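Local coordinates for ferrous iron transport protein B (Escherichia coli, PDB 3I8X) that binds and slowly hydrolyses GTP through its cytosolic N-terminal G domain, probably coupling nucleotide binding to channel opening and Fe(2+) uptake across the inner membrane, at residues 93-98 with 123-128; 117-122 with 143-148. All coordinates share one frame; numbering follows the deposited sequence.

Contact 1: residues 93-98 with 123-128; sequences VDASNL and DIAEKQ. With GDP (guanosine-5'-diphosphate), chain D.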
loop_
_atom_site.group_PDB
_atom_site.type_symbol
_atom_site.label_atom_id
_atom_site.label_comp_id
_atom_site.label_asym_id
_atom_site.label_seq_id
_atom_site.Cartn_x
_atom_site.Cartn_y
_atom_site.Cartn_z
ATOM N N VAL A 93 8.545 -3.320 4.406
ATOM C CA VAL A 93 8.215 -2.628 5.659
ATOM C C VAL A 93 9.449 -2.690 6.532
ATOM O O VAL A 93 10.067 -3.732 6.655
ATOM C CB VAL A 93 7.020 -3.296 6.411
ATOM C CG1 VAL A 93 6.824 -2.655 7.792
ATOM C CG2 VAL A 93 5.735 -3.209 5.566
ATOM N N ASP A 94 9.815 -1.561 7.130
ATOM C CA ASP A 94 10.980 -1.495 7.993
ATOM C C ASP A 94 10.454 -1.842 9.373
ATOM O O ASP A 94 9.647 -1.100 9.932
ATOM C CB ASP A 94 11.606 -0.095 7.865
ATOM C CG ASP A 94 12.564 0.270 9.005
ATOM O OD1 ASP A 94 13.060 -0.614 9.737
ATOM O OD2 ASP A 94 12.834 1.479 9.125
ATOM N N ALA A 95 10.872 -2.998 9.895
ATOM C CA ALA A 95 10.429 -3.481 11.215
ATOM C C ALA A 95 10.869 -2.596 12.393
ATOM O O ALA A 95 10.277 -2.667 13.479
ATOM C CB ALA A 95 10.891 -4.936 11.435
ATOM N N SER A 96 11.873 -1.743 12.168
ATOM C CA SER A 96 12.397 -0.858 13.193
ATOM C C SER A 96 11.582 0.429 13.348
ATOM O O SER A 96 11.714 1.136 14.336
ATOM C CB SER A 96 13.882 -0.569 12.939
ATOM O OG SER A 96 14.082 0.264 11.806
ATOM N N ASN A 97 10.694 0.677 12.391
ATOM C CA ASN A 97 9.795 1.800 12.395
ATOM C C ASN A 97 8.472 1.321 11.905
ATOM O O ASN A 97 7.961 1.815 10.919
ATOM C CB ASN A 97 10.328 2.898 11.470
ATOM C CG ASN A 97 11.503 3.606 12.062
ATOM O OD1 ASN A 97 11.317 4.468 12.911
ATOM N ND2 ASN A 97 12.722 3.234 11.659
ATOM N N LEU A 98 7.890 0.373 12.630
ATOM C CA LEU A 98 6.731 -0.374 12.128
ATOM C C LEU A 98 5.516 0.522 11.953
ATOM O O LEU A 98 4.856 0.486 10.902
ATOM C CB LEU A 98 6.410 -1.590 13.034
ATOM C CG LEU A 98 5.246 -2.486 12.580
ATOM C CD1 LEU A 98 5.590 -3.095 11.250
ATOM C CD2 LEU A 98 4.877 -3.567 13.605
ATOM N N ASP A 123 17.134 -7.392 12.070
ATOM C CA ASP A 123 18.327 -7.215 12.924
ATOM C C ASP A 123 18.370 -5.829 13.598
ATOM O O ASP A 123 18.665 -5.710 14.792
ATOM C CB ASP A 123 19.610 -7.464 12.117
ATOM C CG ASP A 123 19.517 -6.944 10.684
ATOM O OD1 ASP A 123 20.354 -7.358 9.857
ATOM O OD2 ASP A 123 18.605 -6.137 10.374
ATOM N N ILE A 124 18.049 -4.792 12.840
ATOM C CA ILE A 124 17.893 -3.449 13.398
ATOM C C ILE A 124 16.801 -3.398 14.470
ATOM O O ILE A 124 17.014 -2.811 15.527
ATOM C CB ILE A 124 17.594 -2.393 12.304
ATOM C CG1 ILE A 124 18.624 -2.508 11.165
ATOM C CG2 ILE A 124 17.527 -0.985 12.925
ATOM C CD1 ILE A 124 18.608 -1.381 10.170
ATOM N N ALA A 125 15.630 -3.985 14.197
ATOM C CA ALA A 125 14.570 -4.116 15.209
ATOM C C ALA A 125 15.105 -4.855 16.441
ATOM O O ALA A 125 14.892 -4.435 17.572
ATOM C CB ALA A 125 13.363 -4.864 14.641
ATOM N N GLU A 126 15.815 -5.948 16.202
ATOM C CA GLU A 126 16.307 -6.799 17.274
ATOM C C GLU A 126 17.135 -5.978 18.238
ATOM O O GLU A 126 16.826 -5.885 19.414
ATOM C CB GLU A 126 17.141 -7.954 16.694
ATOM C CG GLU A 126 17.818 -8.889 17.724
ATOM C CD GLU A 126 19.314 -9.117 17.438
ATOM O OE1 GLU A 126 19.787 -8.751 16.312
ATOM O OE2 GLU A 126 20.013 -9.655 18.351
ATOM N N LYS A 127 18.174 -5.347 17.727
ATOM C CA LYS A 127 19.084 -4.628 18.596
ATOM C C LYS A 127 18.592 -3.239 19.022
ATOM O O LYS A 127 19.342 -2.490 19.639
ATOM C CB LYS A 127 20.488 -4.586 17.970
ATOM C CG LYS A 127 21.273 -5.940 18.068
ATOM C CD LYS A 127 21.303 -6.529 19.524
ATOM C CE LYS A 127 22.711 -6.835 20.021
ATOM N NZ LYS A 127 23.412 -5.579 20.453
ATOM N N GLN A 128 17.331 -2.915 18.709
ATOM C CA GLN A 128 16.589 -1.845 19.390
ATOM C C GLN A 128 15.620 -2.420 20.446
ATOM O O GLN A 128 14.679 -1.753 20.866
ATOM C CB GLN A 128 15.799 -1.002 18.379
ATOM C CG GLN A 128 16.631 -0.072 17.490
ATOM C CD GLN A 128 15.763 0.705 16.479
ATOM O OE1 GLN A 128 14.677 1.181 16.814
ATOM N NE2 GLN A 128 16.251 0.835 15.244
HETATM P PB GDP D . 15.589 1.991 -0.207
HETATM O O1B GDP D . 15.601 3.491 -0.186
HETATM O O2B GDP D . 14.238 1.603 0.277
HETATM O O3B GDP D . 15.771 1.662 -1.671
HETATM O O3A GDP D . 16.720 1.335 0.735
HETATM P PA GDP D . 18.120 0.539 0.400
HETATM O O1A GDP D . 19.175 1.339 -0.341
HETATM O O2A GDP D . 18.000 -0.868 -0.115
HETATM O "O5'" GDP D . 18.663 0.304 1.890
HETATM C "C5'" GDP D . 19.054 1.361 2.754
HETATM C "C4'" GDP D . 20.275 0.896 3.547
HETATM O "O4'" GDP D . 19.886 -0.149 4.433
HETATM C "C3'" GDP D . 21.346 0.294 2.653
HETATM O "O3'" GDP D . 22.651 0.583 3.137
HETATM C "C2'" GDP D . 21.135 -1.203 2.715
HETATM O "O2'" GDP D . 22.350 -1.918 2.466
HETATM C "C1'" GDP D . 20.569 -1.380 4.116
HETATM N N9 GDP D . 19.621 -2.528 4.259
HETATM C C8 GDP D . 18.691 -2.974 3.391
HETATM N N7 GDP D . 18.023 -4.038 3.914
HETATM C C5 GDP D . 18.512 -4.282 5.139
HETATM C C6 GDP D . 18.258 -5.252 6.246
HETATM O O6 GDP D . 17.394 -6.134 6.151
HETATM N N1 GDP D . 18.977 -5.146 7.363
HETATM C C2 GDP D . 19.927 -4.199 7.491
HETATM N N2 GDP D . 20.630 -4.136 8.623
HETATM N N3 GDP D . 20.234 -3.282 6.537
HETATM C C4 GDP D . 19.558 -3.273 5.362
#
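Ser96 and Ala95, in the turn that leaves strand 88-94, pack against Ile124 and Ala125 of the short helix 122-126 and Gln128 just past its end in a small van der Waals contact that buries 177 Å² beside the guanine pocket. The backbones come closest at Ser96 and Ala125, whose CA atoms are 4.4 Å apart. Ser96 CB is the common point: Ile124 CG2 meets it at 3.7 Å, and the amide end of the extended Gln128 chain arrives with NE2 at 3.6 Å from the same carbon. Ala95 CB and Ala125 CB meet at 4.0 Å. The turn is an Asx turn, in which Asp94 OD1 accepts from Ser96 N, the donor standing 53° out of the carboxylate plane. Ser96 OG, set between the backbone N and the carbonyl carbon (chi1 71°), also turns to OD1, at a distance short enough to be treated with caution, while CB stays against the helix. Asp123, at the start of its segment, is the aspartate of the NKxD base-recognition motif of G proteins (here NMLD): its OD2 takes guanine N1 at 3.2 Å and, more weakly, N2, and its other oxygen forms a salt bridge with Arg152. Asp123 OD2 also accepts from Ile124 N on its anti side, 26° out of plane, which steadies the carboxylate. With alanine in place of Asp123, guanine N1 and N2 would probably lose their acceptor here and Arg152 this counter-charge. Next to that carboxylate, Ile124 CG1 lies 3.6 Å from guanine N2.

Contact 2: residues 117-122 with 143-148; sequences VALNML and CPVIPL. With GDP (guanosine-5'-diphosphate), chain D.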
loop_
_atom_site.group_PDB
_atom_site.type_symbol
_atom_site.label_atom_id
_atom_site.label_comp_id
_atom_site.label_asym_id
_atom_site.label_seq_id
_atom_site.Cartn_x
_atom_site.Cartn_y
_atom_site.Cartn_z
ATOM N N VAL A 117 3.631 -8.560 2.520
ATOM C CA VAL A 117 4.499 -7.694 3.286
ATOM C C VAL A 117 5.860 -8.374 3.435
ATOM O O VAL A 117 5.956 -9.475 3.990
ATOM C CB VAL A 117 3.877 -7.383 4.707
ATOM C CG1 VAL A 117 4.873 -6.702 5.595
ATOM C CG2 VAL A 117 2.623 -6.562 4.546
ATOM N N ALA A 118 6.905 -7.718 2.916
ATOM C CA ALA A 118 8.290 -8.102 3.242
ATOM C C ALA A 118 8.767 -7.290 4.452
ATOM O O ALA A 118 9.037 -6.080 4.329
ATOM C CB ALA A 118 9.244 -7.914 2.027
ATOM N N LEU A 119 8.830 -7.960 5.617
ATOM C CA LEU A 119 9.207 -7.298 6.887
ATOM C C LEU A 119 10.721 -7.264 6.998
ATOM O O LEU A 119 11.362 -8.258 7.330
ATOM C CB LEU A 119 8.581 -7.989 8.115
ATOM C CG LEU A 119 8.542 -7.183 9.439
ATOM C CD1 LEU A 119 7.672 -5.906 9.341
ATOM C CD2 LEU A 119 8.042 -8.025 10.594
ATOM N N ASN A 120 11.279 -6.095 6.714
ATOM C CA ASN A 120 12.706 -5.904 6.585
ATOM C C ASN A 120 13.337 -5.249 7.833
ATOM O O ASN A 120 12.635 -4.791 8.724
ATOM C CB ASN A 120 12.935 -4.992 5.358
ATOM C CG ASN A 120 14.160 -5.357 4.567
ATOM O OD1 ASN A 120 14.868 -6.319 4.861
ATOM N ND2 ASN A 120 14.406 -4.593 3.533
ATOM N N MET A 121 14.676 -5.208 7.864
ATOM C CA MET A 121 15.456 -4.522 8.907
ATOM C C MET A 121 15.174 -5.115 10.286
ATOM O O MET A 121 14.964 -4.410 11.281
ATOM C CB MET A 121 15.197 -3.019 8.869
ATOM C CG MET A 121 15.023 -2.472 7.455
ATOM S SD MET A 121 16.267 -1.370 6.879
ATOM C CE MET A 121 15.696 0.110 7.720
ATOM N N LEU A 122 15.187 -6.443 10.303
ATOM C CA LEU A 122 14.804 -7.242 11.462
ATOM C C LEU A 122 15.893 -7.260 12.522
ATOM O O LEU A 122 15.605 -7.156 13.708
ATOM C CB LEU A 122 14.468 -8.671 11.027
ATOM C CG LEU A 122 13.051 -8.909 10.509
ATOM C CD1 LEU A 122 12.970 -10.376 10.034
ATOM C CD2 LEU A 122 11.989 -8.609 11.585
ATOM N N CYS A 143 -3.047 -10.382 5.167
ATOM C CA CYS A 143 -2.146 -10.740 4.080
ATOM C C CYS A 143 -0.906 -11.351 4.695
ATOM O O CYS A 143 -0.694 -11.190 5.894
ATOM C CB CYS A 143 -1.820 -9.508 3.252
ATOM S SG CYS A 143 -0.689 -8.372 4.003
ATOM N N PRO A 144 -0.120 -12.092 3.893
ATOM C CA PRO A 144 1.131 -12.670 4.363
ATOM C C PRO A 144 2.154 -11.645 4.852
ATOM O O PRO A 144 2.256 -10.555 4.297
ATOM C CB PRO A 144 1.662 -13.421 3.132
ATOM C CG PRO A 144 0.500 -13.595 2.260
ATOM C CD PRO A 144 -0.405 -12.473 2.498
ATOM N N VAL A 145 2.883 -12.010 5.891
ATOM C CA VAL A 145 3.987 -11.206 6.407
ATOM C C VAL A 145 5.218 -12.110 6.412
ATOM O O VAL A 145 5.248 -13.115 7.109
ATOM C CB VAL A 145 3.683 -10.569 7.819
ATOM C CG1 VAL A 145 4.886 -9.797 8.326
ATOM C CG2 VAL A 145 2.478 -9.628 7.748
ATOM N N ILE A 146 6.198 -11.774 5.564
ATOM C CA ILE A 146 7.403 -12.584 5.390
ATOM C C ILE A 146 8.618 -11.836 5.983
ATOM O O ILE A 146 8.968 -10.756 5.521
ATOM C CB ILE A 146 7.635 -12.935 3.883
ATOM C CG1 ILE A 146 6.356 -13.491 3.226
ATOM C CG2 ILE A 146 8.745 -13.917 3.723
ATOM C CD1 ILE A 146 5.900 -14.785 3.797
ATOM N N PRO A 147 9.247 -12.396 7.043
ATOM C CA PRO A 147 10.468 -11.785 7.608
ATOM C C PRO A 147 11.723 -11.906 6.718
ATOM O O PRO A 147 12.008 -12.970 6.208
ATOM C CB PRO A 147 10.639 -12.499 8.965
ATOM C CG PRO A 147 9.834 -13.769 8.870
ATOM C CD PRO A 147 8.812 -13.595 7.793
ATOM N N LEU A 148 12.419 -10.782 6.525
ATOM C CA LEU A 148 13.619 -10.665 5.687
ATOM C C LEU A 148 14.743 -9.881 6.403
ATOM O O LEU A 148 14.503 -8.832 7.021
ATOM C CB LEU A 148 13.299 -9.930 4.355
ATOM C CG LEU A 148 12.806 -10.734 3.124
ATOM C CD1 LEU A 148 11.291 -10.788 2.974
ATOM C CD2 LEU A 148 13.385 -10.178 1.859
HETATM P PB GDP D . 15.589 1.991 -0.207
HETATM O O1B GDP D . 15.601 3.491 -0.186
HETATM O O2B GDP D . 14.238 1.603 0.277
HETATM O O3B GDP D . 15.771 1.662 -1.671
HETATM O O3A GDP D . 16.720 1.335 0.735
HETATM P PA GDP D . 18.120 0.539 0.400
HETATM O O1A GDP D . 19.175 1.339 -0.341
HETATM O O2A GDP D . 18.000 -0.868 -0.115
HETATM O "O5'" GDP D . 18.663 0.304 1.890
HETATM C "C5'" GDP D . 19.054 1.361 2.754
HETATM C "C4'" GDP D . 20.275 0.896 3.547
HETATM O "O4'" GDP D . 19.886 -0.149 4.433
HETATM C "C3'" GDP D . 21.346 0.294 2.653
HETATM O "O3'" GDP D . 22.651 0.583 3.137
HETATM C "C2'" GDP D . 21.135 -1.203 2.715
HETATM O "O2'" GDP D . 22.350 -1.918 2.466
HETATM C "C1'" GDP D . 20.569 -1.380 4.116
HETATM N N9 GDP D . 19.621 -2.528 4.259
HETATM C C8 GDP D . 18.691 -2.974 3.391
HETATM N N7 GDP D . 18.023 -4.038 3.914
HETATM C C5 GDP D . 18.512 -4.282 5.139
HETATM C C6 GDP D . 18.258 -5.252 6.246
HETATM O O6 GDP D . 17.394 -6.134 6.151
HETATM N N1 GDP D . 18.977 -5.146 7.363
HETATM C C2 GDP D . 19.927 -4.199 7.491
HETATM N N2 GDP D . 20.630 -4.136 8.623
HETATM N N3 GDP D . 20.234 -3.282 6.537
HETATM C C4 GDP D . 19.558 -3.273 5.362
#
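Val117 and Val145 lie side by side and point the same way, as paired residues of neighbouring parallel strands do; Val117 CB is 4.0 Å from Val145 CG2. Leu119 and Pro147 also point to this face, and Leu119 CB reaches Val145 CG1. Val117 CG2, anti to its carbonyl carbon, turns to Cys143 SG at 3.8 Å. Helix 134-141 covers the valines through Leu141, Ile134 and Ser138. Ala118 and Ile146 point to the other face, where Leu148 CD1 comes to 3.7 Å from Ala118 CB and helix 156-164 packs on Ile146 and Leu148. Four backbone bonds fix the register, the straightest from Ile146 N to Val117 O (2.8 Å, 177° at the hydrogen). Beyond the strand, Leu122 crosses Pro147 obliquely, its CD1 a tight 3.3 Å from Pro147 CB. The Asn120 amide bridges the P-loop and the base: ND2 donates to Ser14 O, while OD1, which accepts weakly from Ser150 N, lies 2.8 Å from guanine O6. Met121 N donates a weak hydrogen bond to O6. Base recognition at the C-terminal end of a parallel strand, through the asparagine of the NKxD motif, is characteristic of P-loop GTPases.

How the contacts relate
From the N terminus the four segments come in the order 93-98, 117-122, 123-128, 143-148, so the two contacts cross rather than nest. Contact 1 closes the loop that runs through helix 98-110 and strand 115-120 to helix 122-126; contact 2 closes the one that passes helices 122-126 and 134-141 before edge strand 145-147. Residues 117-122 lead directly into 123-128, placing the base-binding residues of both contacts on one continuous strand-to-helix passage. Their centres are 11 Å apart, and strand 88-94 and the residue after it join strand 115-120 directly: Val93 O lies 2.7 Å from Asn120 N and Ala95 N 2.8 Å from Asn120 O, probable hydrogen bonds. Both contacts touch GDP.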